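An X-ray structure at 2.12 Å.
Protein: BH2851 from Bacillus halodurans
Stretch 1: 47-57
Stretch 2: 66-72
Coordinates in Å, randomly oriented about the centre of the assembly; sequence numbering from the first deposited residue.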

ATOM      1  N   GLN A  47     -11.912  -2.768  13.212  1.00 50.19           N
ATOM      2  CA  GLN A  47     -12.996  -3.355  12.369  1.00 50.03           C
ATOM      3  C   GLN A  47     -12.570  -3.607  10.915  1.00 48.92           C
ATOM      4  O   GLN A  47     -12.945  -4.630  10.327  1.00 48.63           O
ATOM      5  CB  GLN A  47     -14.260  -2.481  12.407  1.00 50.81           C
ATOM      6  CG  GLN A  47     -15.009  -2.566  13.733  1.00 54.30           C
ATOM      7  CD  GLN A  47     -16.383  -1.894  13.711  1.00 57.29           C
ATOM      8  OE1 GLN A  47     -16.729  -1.140  14.626  1.00 56.01           O
ATOM      9  NE2 GLN A  47     -17.186  -2.199  12.682  1.00 59.16           N
ATOM     10  N   LEU A  48     -11.788  -2.687  10.341  1.00 47.35           N
ATOM     11  CA  LEU A  48     -11.295  -2.863   8.962  1.00 48.31           C
ATOM     12  C   LEU A  48     -10.387  -4.097   8.860  1.00 49.02           C
ATOM     13  O   LEU A  48     -10.464  -4.851   7.887  1.00 49.94           O
ATOM     14  CB  LEU A  48     -10.551  -1.614   8.471  1.00 48.46           C
ATOM     15  CG  LEU A  48     -11.405  -0.379   8.161  1.00 48.79           C
ATOM     16  CD1 LEU A  48     -10.527   0.887   8.102  1.00 48.71           C
ATOM     17  CD2 LEU A  48     -12.165  -0.562   6.864  1.00 48.71           C
ATOM     18  N   LYS A  49      -9.557  -4.306   9.882  1.00 48.41           N
ATOM     19  CA  LYS A  49      -8.668  -5.473   9.937  1.00 49.56           C
ATOM     20  C   LYS A  49      -9.500  -6.776   9.970  1.00 48.59           C
ATOM     21  O   LYS A  49      -9.207  -7.721   9.246  1.00 48.38           O
ATOM     22  CB  LYS A  49      -7.743  -5.396  11.177  1.00 50.99           C
ATOM     23  CG  LYS A  49      -6.362  -6.056  10.994  1.00 54.49           C
ATOM     24  CD  LYS A  49      -6.411  -7.561  11.150  1.00 57.56           C
ATOM     25  CE  LYS A  49      -5.030  -8.177  10.987  1.00 60.04           C
ATOM     26  NZ  LYS A  49      -5.087  -9.663  10.937  1.00 62.79           N
ATOM     27  N   LYS A  50     -10.563  -6.777  10.777  1.00 48.05           N
ATOM     28  CA  LYS A  50     -11.453  -7.952  10.917  1.00 49.03           C
ATOM     29  C   LYS A  50     -12.245  -8.268   9.634  1.00 48.42           C
ATOM     30  O   LYS A  50     -12.693  -9.394   9.447  1.00 49.48           O
ATOM     31  CB  LYS A  50     -12.412  -7.754  12.097  1.00 49.26           C
ATOM     32  CG  LYS A  50     -11.708  -7.750  13.446  1.00 51.93           C
ATOM     33  CD  LYS A  50     -12.607  -7.260  14.556  1.00 53.52           C
ATOM     34  CE  LYS A  50     -11.948  -7.461  15.924  1.00 53.89           C
ATOM     35  NZ  LYS A  50     -12.808  -6.967  17.043  1.00 53.53           N
ATOM     36  N   GLN A  51     -12.417  -7.263   8.767  1.00 48.06           N
ATOM     37  CA  GLN A  51     -13.034  -7.470   7.448  1.00 47.36           C
ATOM     38  C   GLN A  51     -11.968  -7.512   6.326  1.00 46.08           C
ATOM     39  O   GLN A  51     -12.290  -7.364   5.145  1.00 46.38           O
ATOM     40  CB  GLN A  51     -14.072  -6.392   7.179  1.00 47.72           C
ATOM     41  CG  GLN A  51     -15.199  -6.376   8.220  1.00 49.92           C
ATOM     42  CD  GLN A  51     -16.427  -5.613   7.764  1.00 49.93           C
ATOM     43  OE1 GLN A  51     -16.779  -5.625   6.587  1.00 46.93           O
ATOM     44  NE2 GLN A  51     -17.122  -4.997   8.708  1.00 48.54           N
ATOM     45  N   SER A  52     -10.709  -7.791   6.719  1.00 45.46           N
ATOM     46  CA  SER A  52      -9.570  -7.907   5.787  1.00 44.27           C
ATOM     47  C   SER A  52      -9.432  -6.684   4.856  1.00 44.64           C
ATOM     48  O   SER A  52      -8.983  -6.803   3.701  1.00 42.59           O
ATOM     49  CB  SER A  52      -9.676  -9.204   4.982  1.00 44.28           C
ATOM     50  OG  SER A  52      -9.721 -10.331   5.851  1.00 43.05           O
ATOM     51  N   SER A  53      -9.748  -5.507   5.398  1.00 44.76           N
ATOM     52  CA  SER A  53      -9.723  -4.269   4.632  1.00 44.27           C
ATOM     53  C   SER A  53      -8.751  -3.276   5.226  1.00 44.11           C
ATOM     54  O   SER A  53      -8.343  -3.401   6.399  1.00 44.19           O
ATOM     55  CB  SER A  53     -11.118  -3.654   4.580  1.00 44.38           C
ATOM     56  OG  SER A  53     -12.006  -4.484   3.854  1.00 42.45           O
ATOM     57  N   ALA A  54      -8.381  -2.282   4.413  1.00 42.98           N
ATOM     58  CA  ALA A  54      -7.449  -1.244   4.819  1.00 42.83           C
ATOM     59  C   ALA A  54      -7.866   0.098   4.228  1.00 42.67           C
ATOM     60  O   ALA A  54      -8.164   0.195   3.014  1.00 42.86           O
ATOM     61  CB  ALA A  54      -6.031  -1.599   4.380  1.00 42.68           C
ATOM     62  N   LEU A  55      -7.873   1.130   5.078  1.00 40.17           N
ATOM     63  CA  LEU A  55      -8.263   2.478   4.687  1.00 40.91           C
ATOM     64  C   LEU A  55      -7.101   3.423   4.944  1.00 41.32           C
ATOM     65  O   LEU A  55      -6.564   3.468   6.058  1.00 42.07           O
ATOM     66  CB  LEU A  55      -9.486   2.922   5.493  1.00 40.50           C
ATOM     67  CG  LEU A  55     -10.152   4.256   5.131  1.00 42.29           C
ATOM     68  CD1 LEU A  55     -10.824   4.180   3.804  1.00 42.77           C
ATOM     69  CD2 LEU A  55     -11.161   4.647   6.207  1.00 42.09           C
ATOM     70  N   ARG A  56      -6.705   4.170   3.917  1.00 41.91           N
ATOM     71  CA  ARG A  56      -5.631   5.161   4.048  1.00 43.40           C
ATOM     72  C   ARG A  56      -5.924   6.421   3.266  1.00 43.61           C
ATOM     73  O   ARG A  56      -6.779   6.430   2.366  1.00 42.69           O
ATOM     74  CB  ARG A  56      -4.289   4.578   3.561  1.00 43.15           C
ATOM     75  CG  ARG A  56      -4.261   4.233   2.053  1.00 43.66           C
ATOM     76  CD  ARG A  56      -2.853   4.034   1.528  1.00 45.90           C
ATOM     77  NE  ARG A  56      -2.852   3.930   0.052  1.00 47.25           N
ATOM     78  CZ  ARG A  56      -2.569   2.821  -0.660  1.00 47.93           C
ATOM     79  NH1 ARG A  56      -2.106   1.709  -0.072  1.00 48.54           N
ATOM     80  NH2 ARG A  56      -2.654   2.863  -1.991  1.00 46.79           N
ATOM     81  N   ILE A  57      -5.245   7.497   3.652  1.00 42.93           N
ATOM     82  CA  ILE A  57      -5.100   8.678   2.809  1.00 43.71           C
ATOM     83  C   ILE A  57      -3.614   8.789   2.429  1.00 43.05           C
ATOM     84  O   ILE A  57      -2.759   8.859   3.305  1.00 43.31           O
ATOM     85  CB  ILE A  57      -5.559   9.969   3.532  1.00 43.28           C
ATOM     86  CG1 ILE A  57      -7.077   9.956   3.713  1.00 40.97           C
ATOM     87  CG2 ILE A  57      -5.122  11.223   2.738  1.00 45.08           C
ATOM     88  CD1 ILE A  57      -7.610  11.072   4.609  1.00 43.56           C
ATOM     89  N   PHE A  66      -7.627   9.284  -1.196  1.00 43.59           N
ATOM     90  CA  PHE A  66      -8.348   8.478  -0.211  1.00 43.40           C
ATOM     91  C   PHE A  66      -8.564   7.102  -0.811  1.00 42.63           C
ATOM     92  O   PHE A  66      -9.108   6.988  -1.900  1.00 41.12           O
ATOM     93  CB  PHE A  66      -9.703   9.163   0.097  1.00 43.65           C
ATOM     94  CG  PHE A  66     -10.401   8.678   1.376  1.00 44.71           C
ATOM     95  CD1 PHE A  66      -9.674   8.199   2.489  1.00 43.50           C
ATOM     96  CD2 PHE A  66     -11.790   8.881   1.524  1.00 43.73           C
ATOM     97  CE1 PHE A  66     -10.325   7.842   3.663  1.00 43.60           C
ATOM     98  CE2 PHE A  66     -12.449   8.522   2.707  1.00 44.33           C
ATOM     99  CZ  PHE A  66     -11.728   8.000   3.769  1.00 45.70           C
ATOM    100  N   THR A  67      -8.113   6.051  -0.113  1.00 42.30           N
ATOM    101  CA  THR A  67      -8.136   4.682  -0.685  1.00 44.05           C
ATOM    102  C   THR A  67      -8.626   3.636   0.295  1.00 43.45           C
ATOM    103  O   THR A  67      -8.123   3.536   1.425  1.00 42.51           O
ATOM    104  CB  THR A  67      -6.729   4.269  -1.213  1.00 44.48           C
ATOM    105  OG1 THR A  67      -6.389   5.085  -2.326  1.00 45.17           O
ATOM    106  CG2 THR A  67      -6.704   2.792  -1.650  1.00 44.84           C
ATOM    107  N   LEU A  68      -9.632   2.876  -0.138  1.00 42.98           N
ATOM    108  CA  LEU A  68     -10.064   1.676   0.558  1.00 43.74           C
ATOM    109  C   LEU A  68      -9.572   0.450  -0.226  1.00 44.08           C
ATOM    110  O   LEU A  68      -9.565   0.461  -1.463  1.00 44.80           O
ATOM    111  CB  LEU A  68     -11.594   1.645   0.673  1.00 43.98           C
ATOM    112  CG  LEU A  68     -12.235   0.393   1.307  1.00 45.12           C
ATOM    113  CD1 LEU A  68     -11.789   0.207   2.754  1.00 44.51           C
ATOM    114  CD2 LEU A  68     -13.758   0.470   1.219  1.00 45.50           C
ATOM    115  N   LYS A  69      -9.103  -0.569   0.504  1.00 43.28           N
ATOM    116  CA  LYS A  69      -8.794  -1.892  -0.068  1.00 43.39           C
ATOM    117  C   LYS A  69      -9.629  -2.900   0.654  1.00 42.90           C
ATOM    118  O   LYS A  69      -9.610  -2.933   1.874  1.00 42.47           O
ATOM    119  CB  LYS A  69      -7.324  -2.247   0.122  1.00 44.58           C
ATOM    120  CG  LYS A  69      -6.370  -1.437  -0.713  1.00 47.74           C
ATOM    121  CD  LYS A  69      -4.914  -1.849  -0.445  1.00 49.07           C
ATOM    122  CE  LYS A  69      -3.941  -1.032  -1.289  1.00 52.05           C
ATOM    123  NZ  LYS A  69      -2.527  -1.496  -1.149  1.00 53.38           N
ATOM    124  N   GLN A  70     -10.388  -3.713  -0.095  1.00 41.98           N
ATOM    125  CA  GLN A  70     -11.257  -4.759   0.504  1.00 42.69           C
ATOM    126  C   GLN A  70     -11.145  -6.069  -0.280  1.00 42.32           C
ATOM    127  O   GLN A  70     -10.617  -6.077  -1.391  1.00 42.23           O
ATOM    128  CB  GLN A  70     -12.725  -4.282   0.560  1.00 42.92           C
ATOM    129  CG  GLN A  70     -13.356  -3.999  -0.803  1.00 42.59           C
ATOM    130  CD  GLN A  70     -14.706  -3.312  -0.687  1.00 44.75           C
ATOM    131  OE1 GLN A  70     -14.838  -2.129  -1.012  1.00 42.65           O
ATOM    132  NE2 GLN A  70     -15.718  -4.049  -0.197  1.00 41.32           N
ATOM    133  N   PRO A  71     -11.589  -7.196   0.325  1.00 44.11           N
ATOM    134  CA  PRO A  71     -11.555  -8.488  -0.380  1.00 45.52           C
ATOM    135  C   PRO A  71     -12.355  -8.512  -1.705  1.00 46.96           C
ATOM    136  O   PRO A  71     -13.318  -7.756  -1.878  1.00 46.51           O
ATOM    137  CB  PRO A  71     -12.168  -9.456   0.637  1.00 45.43           C
ATOM    138  CG  PRO A  71     -11.914  -8.839   1.943  1.00 44.81           C
ATOM    139  CD  PRO A  71     -12.022  -7.365   1.731  1.00 44.64           C
ATOM    140  N   HIS A  72     -11.921  -9.371  -2.619  1.00 48.18           N
ATOM    141  CA  HIS A  72     -12.520  -9.492  -3.952  1.00 49.31           C
ATOM    142  C   HIS A  72     -12.183 -10.884  -4.485  1.00 49.91           C
ATOM    143  O   HIS A  72     -11.153 -11.441  -4.105  1.00 50.53           O
ATOM    144  CB  HIS A  72     -11.944  -8.412  -4.875  1.00 50.23           C
ATOM    145  CG  HIS A  72     -12.781  -8.135  -6.080  1.00 49.95           C
ATOM    146  ND1 HIS A  72     -12.452  -8.597  -7.339  1.00 52.42           N
ATOM    147  CD2 HIS A  72     -13.936  -7.444  -6.224  1.00 49.12           C
ATOM    148  CE1 HIS A  72     -13.368  -8.199  -8.203  1.00 52.21           C
ATOM    149  NE2 HIS A  72     -14.278  -7.496  -7.552  1.00 51.39           N
TER
HETATM  150  O   HOH W   1      -5.969   1.215   1.725  1.00 37.70           O
HETATM  151  O   HOH W   2      -4.023   6.105  -1.785  1.00 43.77           O

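Two like charges lie close together on this sheet: Arg56 NH1 and Lys69 NZ are 3.4 Å apart. Both are donors, so no hydrogen bond joins them. Lys69 NZ sits at the edge of the guanidinium, near its plane, and is hydrogen-bonded elsewhere in the structure. Thr67 CG2 lies over one face of the same group, 4.1 Å from Arg56 NH2. Water 2 links the two residues further, accepting from Arg56 NE at 3.1 Å and donating to Thr67 OG1 at 2.6 Å.

The strands run antiparallel. Ala54 and Lys69 form one hydrogen-bonded pair: Ala54 N to Lys69 O is 2.9 Å, and Lys69 N to Ala54 O is 2.8 Å. Arg56 and Thr67 form the next, with Arg56 N to Thr67 O at 2.9 Å and Thr67 N to Arg56 O at 2.8 Å. The latter two bonds are nearly straight, at 170° and 169°.

Leu55, Ile57, Phe66 and Leu68 share the other face, and all four are buried. Ile57 CG1 approaches Phe66 CD1 to 3.4 Å. Leu55 CD1 reaches Phe66 CE1 at 3.7 Å and Leu68 CB at 4.1 Å. Before the strand, Ser53 OG donates to Gln51 O at 3.2 Å. Pro71 CD packs 3.4 Å from that same Gln51 O.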